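Local coordinates for protein carbonic anhydrase (Geobacillus kaustophilus, PDB 3VNP) that catalyses the reversible hydration of carbon dioxide to hydrogencarbonate as a homotrimeric gamma-class carbonic anhydrase that uses magnesium or zinc, at residues E151-R154 and I155-E158. Sequence-based numbering, arbitrary orientation.
Sequences EMER and IRRE
R154 bridges two acids on one side of the helix. Its NH1 lies 2.5 Å from OE1 of E158 in a salt bridge. Its NH2 donates to OE2 of E151 at 2.7 Å, with an N-H...O angle of 156°, and meets the syn lone pair. R154 and E158 run side by side, their flat groups turned 52° apart. R154 leaves with CG anti to its own N (chi1 -155°), then bends at chi2 and chi3, which lays the guanidinium along the helix within reach of both acids. CG1 of I155 sits over one guanidinium face. With R154 replaced by an alanine, E151 and E158 would probably lose the charge they share. On another side, E153 OE1 and R156 NE form a long salt bridge of 3.7 Å. M152 O lies over one face of the R156 guanidinium, offset toward its rim, and R156 NH1 is anchored by a hydrogen bond to G77 O. P68 of a second subunit packs on R154. Main-chain bonds from I155 N to E151 O and from E158 N to R154 O hold the turns that bring E151, R154 and E158 together. The result is a salt-bridge network with steps of three, then four residues, on the C-terminal helix flanking the left-handed beta-helix of gamma-class carbonic anhydrases.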
loop_
_atom_site.group_PDB
_atom_site.type_symbol
_atom_site.label_atom_id
_atom_site.label_comp_id
_atom_site.label_asym_id
_atom_site.label_seq_id
_atom_site.Cartn_x
_atom_site.Cartn_y
_atom_site.Cartn_z
ATOM N N GLU A 151 -1.913 -26.421 -2.420
ATOM C CA GLU A 151 -0.957 -25.369 -2.105
ATOM C C GLU A 151 -1.685 -24.317 -1.264
ATOM O O GLU A 151 -1.085 -23.650 -0.425
ATOM C CB GLU A 151 -0.420 -24.755 -3.400
ATOM C CG GLU A 151 0.510 -23.568 -3.214
ATOM C CD GLU A 151 1.597 -23.822 -2.190
ATOM O OE1 GLU A 151 2.103 -24.962 -2.119
ATOM O OE2 GLU A 151 1.957 -22.876 -1.461
ATOM N N MET A 152 -2.993 -24.196 -1.478
ATOM C CA MET A 152 -3.813 -23.238 -0.744
ATOM C C MET A 152 -4.103 -23.686 0.685
ATOM O O MET A 152 -4.203 -22.857 1.594
ATOM C CB MET A 152 -5.124 -23.002 -1.490
ATOM C CG MET A 152 -4.923 -22.341 -2.838
ATOM S SD MET A 152 -6.442 -22.020 -3.717
ATOM C CE MET A 152 -6.145 -22.945 -5.186
ATOM N N GLU A 153 -4.249 -24.997 0.875
ATOM C CA GLU A 153 -4.506 -25.567 2.199
ATOM C C GLU A 153 -3.214 -25.454 2.991
ATOM O O GLU A 153 -3.219 -25.250 4.203
ATOM C CB GLU A 153 -4.925 -27.040 2.064
ATOM C CG GLU A 153 -4.765 -27.919 3.318
ATOM C CD GLU A 153 -5.593 -27.452 4.511
ATOM O OE1 GLU A 153 -6.740 -26.989 4.308
ATOM O OE2 GLU A 153 -5.100 -27.567 5.659
ATOM N N ARG A 154 -2.104 -25.570 2.275
ATOM C CA ARG A 154 -0.781 -25.485 2.873
ATOM C C ARG A 154 -0.524 -24.056 3.375
ATOM O O ARG A 154 0.009 -23.859 4.470
ATOM C CB ARG A 154 0.263 -25.894 1.827
ATOM C CG ARG A 154 1.572 -26.423 2.387
ATOM C CD ARG A 154 2.530 -25.307 2.741
ATOM N NE ARG A 154 2.795 -24.443 1.593
ATOM C CZ ARG A 154 3.617 -23.400 1.617
ATOM N NH1 ARG A 154 4.262 -23.088 2.731
ATOM N NH2 ARG A 154 3.788 -22.663 0.529
ATOM N N ILE A 155 -0.913 -23.068 2.574
ATOM C CA ILE A 155 -0.732 -21.662 2.932
ATOM C C ILE A 155 -1.644 -21.297 4.104
ATOM O O ILE A 155 -1.209 -20.723 5.104
ATOM C CB ILE A 155 -1.068 -20.738 1.729
ATOM C CG1 ILE A 155 -0.031 -20.926 0.620
ATOM C CG2 ILE A 155 -1.100 -19.286 2.171
ATOM C CD1 ILE A 155 -0.389 -20.228 -0.689
ATOM N N ARG A 156 -2.917 -21.638 3.956
ATOM C CA ARG A 156 -3.926 -21.372 4.965
ATOM C C ARG A 156 -3.483 -21.884 6.338
ATOM O O ARG A 156 -3.455 -21.135 7.317
ATOM C CB ARG A 156 -5.225 -22.039 4.513
ATOM C CG ARG A 156 -6.402 -21.956 5.452
ATOM C CD ARG A 156 -7.650 -22.275 4.656
ATOM N NE ARG A 156 -7.422 -23.378 3.723
ATOM C CZ ARG A 156 -7.767 -23.361 2.438
ATOM N NH1 ARG A 156 -8.360 -22.298 1.917
ATOM N NH2 ARG A 156 -7.513 -24.411 1.667
ATOM N N ARG A 157 -3.126 -23.161 6.399
ATOM C CA ARG A 157 -2.678 -23.789 7.638
ATOM C C ARG A 157 -1.396 -23.145 8.164
ATOM O O ARG A 157 -1.256 -22.915 9.365
ATOM C CB ARG A 157 -2.453 -25.284 7.403
ATOM C CG ARG A 157 -1.915 -26.040 8.596
ATOM C CD ARG A 157 -1.590 -27.474 8.209
ATOM N NE ARG A 157 -0.605 -27.528 7.130
ATOM C CZ ARG A 157 -0.134 -28.650 6.596
ATOM N NH1 ARG A 157 -0.558 -29.830 7.040
ATOM N NH2 ARG A 157 0.762 -28.592 5.615
ATOM N N GLU A 158 -0.464 -22.860 7.260
ATOM C CA GLU A 158 0.801 -22.235 7.630
ATOM C C GLU A 158 0.591 -20.900 8.349
ATOM O O GLU A 158 1.278 -20.608 9.329
ATOM C CB GLU A 158 1.662 -22.003 6.385
ATOM C CG GLU A 158 2.912 -21.158 6.641
ATOM C CD GLU A 158 3.483 -20.543 5.367
ATOM O OE1 GLU A 158 3.837 -21.306 4.444
ATOM O OE2 GLU A 158 3.577 -19.294 5.286
#